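Local coordinates for protein L-lactate dehydrogenase (Trichomonas vaginalis, PDB 4UUL) that probably interconverts pyruvate and L-lactate with NAD(H) as cofactor, is also assigned malate dehydrogenase activity, and belongs to the type 2 malate dehydrogenase family, at residues 37-42 against 54-59; 99-104 against 324-329; 283-288 against 311-316. The protein carries 1 engineered substitution. All coordinates share one frame; numbering follows the deposited sequence. Where two conformers were deposited one is given.

Contact 1. Residues 37-42 against 54-59; sequences LHLLDI and MELEDC
In the second beta-alpha-beta unit of the NAD-binding Rossmann domain, Leu-37 and Leu-39 of strand 35-40 meet Leu-56 near the end of helix 46-57, the helix that leads over to strand 64-70. Two residues apart on the strand, both leucines direct their side chains at the helix, and one methyl serves them both. Leu-56 CD1 lies 4.1 Å from Leu-37 CD1 and equally 4.1 Å from Leu-39 CD1. The two approaches differ: Leu-39 and Leu-56 reach toward each other tip to tip, whereas the side chain of Leu-37 runs at a slant to that of Leu-56. In Leu-56, CG stands beside the backbone N and anti to the carbonyl carbon (chi1 -67°), and the nearly extended second torsion (173°) carries CD1 out to the pair of strand methyls. The touch is small but buried, and it is made by methyls alone.

Just past the strand, Asp-41 binds NADH in other crystals of this protein, although no cofactor occupies this chain. Its carboxylate is steadied from two directions: OD1 takes the N-H of Ile-42 through its anti lone pair (Asp-41 OD1 to Ile-42 N, 2.8 Å), and OD2 is bonded to Ala-13 N of the glycine-rich loop. An acidic residue at the end of the second strand is the usual partner of the adenosine ribose hydroxyls in such folds.

Beyond the helix lies the second subunit, whose Arg-228 makes salt bridges to Glu-57 and Asp-58. Helix 15-25 closes the contact on one flank, with His-22 against Leu-56 and Ser-21 against Leu-37, while strands 5-10 and 64-70 border strand 35-40.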
# COMPACT_ATOMS: atom_id res chain seq x y z
N LEU B 37 12.08 10.89 0.44
CA LEU B 37 12.45 9.49 0.11
C LEU B 37 13.71 9.46 -0.72
O LEU B 37 13.81 10.09 -1.75
CB LEU B 37 11.31 8.79 -0.63
CG LEU B 37 9.99 8.67 0.16
CD1 LEU B 37 8.97 8.02 -0.71
CD2 LEU B 37 10.23 7.91 1.39
N HIS B 38 14.67 8.67 -0.26
CA HIS B 38 15.86 8.31 -1.04
C HIS B 38 15.62 6.92 -1.58
O HIS B 38 15.41 5.98 -0.82
CB HIS B 38 17.09 8.32 -0.16
CG HIS B 38 17.43 9.66 0.42
ND1 HIS B 38 18.62 10.29 0.17
CD2 HIS B 38 16.77 10.45 1.31
CE1 HIS B 38 18.67 11.43 0.85
NE2 HIS B 38 17.55 11.56 1.53
N LEU B 39 15.56 6.81 -2.91
CA LEU B 39 15.12 5.59 -3.59
C LEU B 39 16.28 5.07 -4.42
O LEU B 39 16.64 5.66 -5.45
CB LEU B 39 13.90 5.90 -4.46
CG LEU B 39 12.73 6.51 -3.70
CD1 LEU B 39 11.67 6.99 -4.64
CD2 LEU B 39 12.10 5.48 -2.78
N LEU B 40 16.92 3.99 -3.96
CA LEU B 40 18.12 3.46 -4.56
C LEU B 40 17.85 2.18 -5.31
O LEU B 40 17.17 1.29 -4.80
CB LEU B 40 19.19 3.21 -3.48
CG LEU B 40 20.51 2.58 -3.91
CD1 LEU B 40 21.29 3.50 -4.84
CD2 LEU B 40 21.36 2.18 -2.69
N ASP B 41 18.39 2.08 -6.52
CA ASP B 41 18.37 0.81 -7.26
C ASP B 41 19.52 0.82 -8.27
O ASP B 41 20.36 1.71 -8.22
CB ASP B 41 16.98 0.51 -7.85
CG ASP B 41 16.62 -0.97 -7.86
OD1 ASP B 41 17.51 -1.79 -8.14
OD2 ASP B 41 15.45 -1.30 -7.53
N ILE B 42 19.59 -0.21 -9.10
CA ILE B 42 20.68 -0.36 -10.03
C ILE B 42 20.29 0.17 -11.40
O ILE B 42 19.10 0.32 -11.70
CB ILE B 42 21.12 -1.80 -10.14
CG1 ILE B 42 19.96 -2.71 -10.54
CG2 ILE B 42 21.78 -2.25 -8.82
CD1 ILE B 42 20.46 -4.12 -10.96
N MET B 54 6.89 8.73 -10.70
CA MET B 54 5.78 9.40 -11.37
C MET B 54 4.47 9.10 -10.62
O MET B 54 3.60 9.99 -10.48
CB MET B 54 5.70 8.89 -12.76
CG MET B 54 6.75 9.43 -13.68
SD MET B 54 6.81 8.58 -15.31
CE MET B 54 5.57 9.45 -16.21
N GLU B 55 4.28 7.87 -10.16
CA GLU B 55 3.09 7.56 -9.37
C GLU B 55 3.10 8.24 -8.04
O GLU B 55 2.02 8.73 -7.60
CB GLU B 55 2.83 6.07 -9.24
CG GLU B 55 2.35 5.47 -10.54
CD GLU B 55 1.67 4.15 -10.31
OE1 GLU B 55 0.53 4.15 -9.78
OE2 GLU B 55 2.29 3.09 -10.59
N LEU B 56 4.26 8.34 -7.40
CA LEU B 56 4.31 9.11 -6.15
C LEU B 56 3.86 10.54 -6.38
O LEU B 56 3.04 11.08 -5.64
CB LEU B 56 5.70 9.09 -5.55
CG LEU B 56 6.26 7.78 -5.04
CD1 LEU B 56 7.73 7.96 -4.64
CD2 LEU B 56 5.49 7.32 -3.82
N GLU B 57 4.40 11.16 -7.44
CA GLU B 57 3.98 12.51 -7.82
C GLU B 57 2.48 12.63 -7.99
O GLU B 57 1.85 13.56 -7.49
CB GLU B 57 4.72 12.94 -9.09
CG GLU B 57 6.17 13.18 -8.85
CD GLU B 57 6.98 13.44 -10.12
OE1 GLU B 57 6.50 13.13 -11.22
OE2 GLU B 57 8.09 14.01 -10.00
N ASP B 58 1.92 11.65 -8.69
CA ASP B 58 0.52 11.66 -9.07
C ASP B 58 -0.44 11.32 -7.90
O ASP B 58 -1.67 11.33 -8.08
CB ASP B 58 0.28 10.61 -10.15
CG ASP B 58 0.85 11.01 -11.49
OD1 ASP B 58 1.37 12.16 -11.61
OD2 ASP B 58 0.72 10.22 -12.46
N CYS B 59 0.11 11.12 -6.72
CA CYS B 59 -0.72 11.03 -5.52
C CYS B 59 -0.90 12.39 -4.85
O CYS B 59 -1.73 12.50 -3.96
CB CYS B 59 -0.10 10.04 -4.53
SG CYS B 59 -0.20 8.33 -5.08

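Contact 2. Residues 99-104 against 324-329; sequences DLISSN and KEIALN
Ile-101 of helix 97-118 lays its branch methyl CG2 against helix 307-337, 3.8 Å from Ala-327 CB and 3.9 Å from Ile-326 CG2. The longer arms of the isoleucines also approach, Ile-101 CD1 to Ile-326 CD1 at 4.2 Å, and the two side chains cross at about a right angle. Each has CG1 beside the backbone N, which leaves CG2 anti to that nitrogen (chi1 -67° in Ile-101). Next to this pair, Ser-102 OG comes within 3.7 Å of Ile-326 CG2. OG is hydrogen-bonded to Ala-98 O in its own helix, so its polar need is met there and the approach to Ile-326 is plain packing.

The axes of the short segments approach to 8.3 Å and cross at -49°, with the CA atoms of Ser-102 and Ala-327 the closest pair. Pro-131 packs on Ile-101, and helix 132-141, through Thr-134 and Ile-138, on Ala-327. One turn on, Asn-104, a predicted NAD(+)-binding residue, is held by ND2 to Leu-100 O (2.9 Å) and by OD1 to Met-89 N. Leu-100 O thus takes two hydrogens, from N and ND2 of Asn-104, on opposite faces of its plane.

With no directional polar bond between the segments, the NAD-binding domain meets the C-terminal helix here mainly through van der Waals packing of methyl groups.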
# COMPACT_ATOMS: atom_id res chain seq x y z
N ASP B 99 26.51 -20.21 0.03
CA ASP B 99 26.85 -19.31 -1.08
C ASP B 99 25.94 -18.05 -1.09
O ASP B 99 26.40 -16.98 -1.44
CB ASP B 99 26.75 -20.04 -2.40
CG ASP B 99 27.64 -21.24 -2.45
OD1 ASP B 99 28.90 -21.06 -2.41
OD2 ASP B 99 27.07 -22.37 -2.52
N LEU B 100 24.70 -18.22 -0.64
CA LEU B 100 23.81 -17.09 -0.49
C LEU B 100 24.36 -16.12 0.56
O LEU B 100 24.36 -14.89 0.37
CB LEU B 100 22.43 -17.57 -0.05
CG LEU B 100 21.42 -16.43 0.21
CD1 LEU B 100 21.01 -15.73 -1.10
CD2 LEU B 100 20.23 -16.99 0.91
N ILE B 101 24.82 -16.65 1.69
CA ILE B 101 25.41 -15.84 2.72
C ILE B 101 26.64 -15.16 2.16
O ILE B 101 26.84 -13.96 2.36
CB ILE B 101 25.75 -16.68 3.95
CG1 ILE B 101 24.49 -17.20 4.63
CG2 ILE B 101 26.64 -15.92 4.88
CD1 ILE B 101 24.76 -18.43 5.47
N SER B 102 27.48 -15.92 1.45
CA SER B 102 28.73 -15.37 0.92
C SER B 102 28.51 -14.24 -0.08
O SER B 102 29.12 -13.19 0.03
CB SER B 102 29.51 -16.46 0.21
OG SER B 102 29.96 -17.39 1.16
N SER B 103 27.57 -14.41 -1.00
CA SER B 103 27.41 -13.39 -2.02
C SER B 103 26.90 -12.10 -1.35
O SER B 103 27.26 -10.97 -1.72
CB SER B 103 26.46 -13.90 -3.11
OG SER B 103 25.14 -14.04 -2.57
N ASN B 104 26.02 -12.25 -0.39
CA ASN B 104 25.46 -11.07 0.28
C ASN B 104 26.46 -10.36 1.19
O ASN B 104 26.29 -9.19 1.50
CB ASN B 104 24.16 -11.42 0.99
CG ASN B 104 23.02 -11.46 0.01
OD1 ASN B 104 22.51 -10.42 -0.37
ND2 ASN B 104 22.67 -12.63 -0.45
N LYS B 324 27.70 -16.31 10.42
CA LYS B 324 28.63 -15.21 10.57
C LYS B 324 30.03 -15.65 10.12
O LYS B 324 30.71 -14.92 9.43
CB LYS B 324 28.63 -14.72 12.03
CG LYS B 324 29.61 -13.60 12.29
CD LYS B 324 29.59 -13.19 13.74
CE LYS B 324 30.59 -12.14 14.08
NZ LYS B 324 30.65 -11.86 15.55
N GLU B 325 30.46 -16.81 10.60
CA GLU B 325 31.73 -17.35 10.20
C GLU B 325 31.84 -17.51 8.67
O GLU B 325 32.86 -17.21 8.06
CB GLU B 325 31.95 -18.69 10.89
CG GLU B 325 33.28 -19.39 10.58
CD GLU B 325 33.30 -20.77 11.27
OE1 GLU B 325 32.93 -20.85 12.46
OE2 GLU B 325 33.61 -21.76 10.59
N ILE B 326 30.78 -18.01 8.05
CA ILE B 326 30.80 -18.19 6.60
C ILE B 326 31.00 -16.85 5.90
O ILE B 326 31.79 -16.71 4.99
CB ILE B 326 29.46 -18.84 6.10
CG1 ILE B 326 29.36 -20.30 6.57
CG2 ILE B 326 29.34 -18.73 4.56
CD1 ILE B 326 28.00 -20.91 6.37
N ALA B 327 30.24 -15.83 6.34
CA ALA B 327 30.27 -14.51 5.73
C ALA B 327 31.65 -13.90 5.91
O ALA B 327 32.24 -13.42 4.94
CB ALA B 327 29.21 -13.60 6.36
N LEU B 328 32.17 -13.94 7.14
CA LEU B 328 33.49 -13.35 7.39
C LEU B 328 34.61 -14.09 6.66
O LEU B 328 35.50 -13.48 6.11
CB LEU B 328 33.79 -13.23 8.89
CG LEU B 328 32.90 -12.20 9.61
CD1 LEU B 328 33.22 -12.21 11.09
CD2 LEU B 328 33.07 -10.79 9.09
N ASN B 329 34.49 -15.39 6.57
CA ASN B 329 35.49 -16.15 5.84
C ASN B 329 35.48 -15.82 4.34
O ASN B 329 36.51 -15.67 3.72
CB ASN B 329 35.28 -17.65 6.02
CG ASN B 329 36.21 -18.48 5.10
OD1 ASN B 329 37.42 -18.47 5.28
ND2 ASN B 329 35.64 -19.14 4.08

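Contact 3. Residues 283-288 against 311-316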
# COMPACT_ATOMS: atom_id res chain seq x y z
N VAL B 283 26.04 -11.84 17.45
CA VAL B 283 25.20 -12.04 16.29
C VAL B 283 23.96 -11.12 16.44
O VAL B 283 23.80 -10.46 17.47
CB VAL B 283 24.77 -13.49 16.11
CG1 VAL B 283 25.97 -14.37 15.76
CG2 VAL B 283 24.04 -14.02 17.33
N VAL B 284 23.12 -11.13 15.42
CA VAL B 284 21.83 -10.45 15.40
C VAL B 284 20.80 -11.55 15.55
O VAL B 284 20.78 -12.51 14.76
CB VAL B 284 21.67 -9.62 14.13
CG1 VAL B 284 20.23 -9.09 13.98
CG2 VAL B 284 22.69 -8.51 14.09
N PHE B 285 19.92 -11.44 16.56
CA PHE B 285 19.09 -12.55 17.02
C PHE B 285 17.69 -11.99 17.29
O PHE B 285 17.58 -10.94 17.92
CB PHE B 285 19.76 -13.07 18.30
CG PHE B 285 19.22 -14.39 18.84
CD1 PHE B 285 18.04 -14.47 19.59
CD2 PHE B 285 19.95 -15.55 18.65
CE1 PHE B 285 17.60 -15.66 20.09
CE2 PHE B 285 19.49 -16.75 19.16
CZ PHE B 285 18.34 -16.83 19.86
N SER B 286 16.65 -12.68 16.80
CA SER B 286 15.31 -12.20 17.08
C SER B 286 14.90 -12.51 18.52
O SER B 286 15.05 -13.65 19.00
CB SER B 286 14.31 -12.83 16.10
OG SER B 286 13.03 -12.28 16.33
N PHE B 287 14.50 -11.46 19.22
CA PHE B 287 14.03 -11.53 20.61
C PHE B 287 12.63 -10.94 20.71
O PHE B 287 12.26 -10.09 19.87
CB PHE B 287 14.88 -10.65 21.52
CG PHE B 287 16.27 -11.20 21.87
CD1 PHE B 287 16.44 -12.08 22.89
CD2 PHE B 287 17.38 -10.80 21.16
CE1 PHE B 287 17.68 -12.56 23.24
CE2 PHE B 287 18.65 -11.26 21.52
CZ PHE B 287 18.79 -12.11 22.57
N PRO B 288 11.90 -11.31 21.77
CA PRO B 288 10.69 -10.53 22.09
C PRO B 288 11.09 -9.16 22.62
O PRO B 288 11.87 -9.07 23.60
CB PRO B 288 10.01 -11.37 23.16
CG PRO B 288 11.17 -12.05 23.87
CD PRO B 288 12.25 -12.31 22.79
N GLU B 311 16.75 -25.80 23.99
CA GLU B 311 17.39 -26.51 22.91
C GLU B 311 17.22 -25.76 21.59
O GLU B 311 18.17 -25.61 20.83
CB GLU B 311 16.87 -27.97 22.84
CG GLU B 311 17.56 -28.82 21.77
CD GLU B 311 17.06 -30.26 21.73
OE1 GLU B 311 16.40 -30.70 22.70
OE2 GLU B 311 17.36 -30.96 20.73
N LYS B 312 16.02 -25.25 21.33
CA LYS B 312 15.78 -24.53 20.09
C LYS B 312 16.61 -23.24 20.01
O LYS B 312 17.15 -22.92 18.97
CB LYS B 312 14.30 -24.17 19.94
CG LYS B 312 13.35 -25.30 19.75
CD LYS B 312 13.60 -26.09 18.49
CE LYS B 312 13.09 -25.36 17.29
NZ LYS B 312 13.35 -26.15 16.04
N LEU B 313 16.66 -22.51 21.12
CA LEU B 313 17.45 -21.29 21.21
C LEU B 313 18.94 -21.57 20.99
O LEU B 313 19.62 -20.85 20.28
CB LEU B 313 17.26 -20.56 22.56
CG LEU B 313 15.89 -19.94 22.79
CD1 LEU B 313 15.83 -19.35 24.19
CD2 LEU B 313 15.58 -18.86 21.78
N ASP B 314 19.43 -22.63 21.61
CA ASP B 314 20.83 -23.00 21.47
C ASP B 314 21.15 -23.36 20.03
O ASP B 314 22.20 -23.02 19.50
CB ASP B 314 21.14 -24.16 22.40
CG ASP B 314 21.07 -23.79 23.88
OD1 ASP B 314 21.04 -22.59 24.23
OD2 ASP B 314 21.01 -24.75 24.69
N PHE B 315 20.25 -24.08 19.38
CA PHE B 315 20.50 -24.53 18.01
C PHE B 315 20.53 -23.32 17.06
O PHE B 315 21.37 -23.22 16.17
CB PHE B 315 19.41 -25.50 17.57
CG PHE B 315 19.62 -26.11 16.24
CD1 PHE B 315 20.38 -27.26 16.10
CD2 PHE B 315 19.04 -25.56 15.12
CE1 PHE B 315 20.55 -27.85 14.86
CE2 PHE B 315 19.23 -26.11 13.86
CZ PHE B 315 19.98 -27.28 13.73
N THR B 316 19.60 -22.37 17.21
CA THR B 316 19.54 -21.21 16.32
C THR B 316 20.68 -20.26 16.64
O THR B 316 21.26 -19.64 15.73
CB THR B 316 18.16 -20.55 16.34
OG1 THR B 316 18.06 -19.65 15.22
CG2 THR B 316 17.91 -19.75 17.61
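The hydroxyl oxygen of Thr-316, whose methyl rests against the Phe-285 ring, is gripped by two groups of one loop, Ser-189 OG and the backbone N of Asn-185. With OG1 anti to the backbone N (chi1 -166°), CG2 occupies the crowded position between N and the carbonyl carbon. There the methyl sits 3.7 Å from both CZ and CE2 of Phe-285, approaching the ring obliquely. One small side chain thus faces polar loop atoms with its oxygen and the strand's aromatic with its carbon.

Leu-313, three residues earlier in helix 307-337, touches the same ring differently. Its CD2 lies at the ring edge, near the ring plane, 3.9 Å from Phe-285 CZ and 4.1 Å from CE1, and the two side chains cross at about a right angle. Phe-285 arrives with CG anti to its own nitrogen (chi1 -169°), which swings the far end of the ring to the helix. Along the strand, its CD1 stands over one face of the Phe-287 ring, displaced toward the rim.

Val-271, Ile-279 and Leu-320 also pack on Phe-285, while Trp-183 touches both Leu-313 and Phe-287. Ser-286 OG is bonded to Val-182 O and Ser-155 OG.

The arrangement belongs to the C-terminal alpha/beta domain of the lactate and malate dehydrogenases, where the long last helix packs on the antiparallel sheet through its middle strand, 284-291. Thr-316 joins this packing to the loop of His-186, the predicted proton acceptor, whose side chain lies about 8 Å away.

How the contacts relate
Contact 1 comes first along the chain and lies entirely within the NAD-binding domain; its centre is about 32 Å from that of contact 2 and about 37 Å from that of contact 3, on the other side of the chain's centre from the latter. Contacts 2 and 3 lie about 19 Å apart between centres and about 4 Å between nearest atoms, without touching; both use helix 307-337. Contact 3 is nested inside the long loop that contact 2 closes. The last helix therefore packs on its own domain's antiparallel sheet with residues 311-316 and, a few turns later, on helix 97-118 of the cofactor domain with residues 324-329, tying the two domains together.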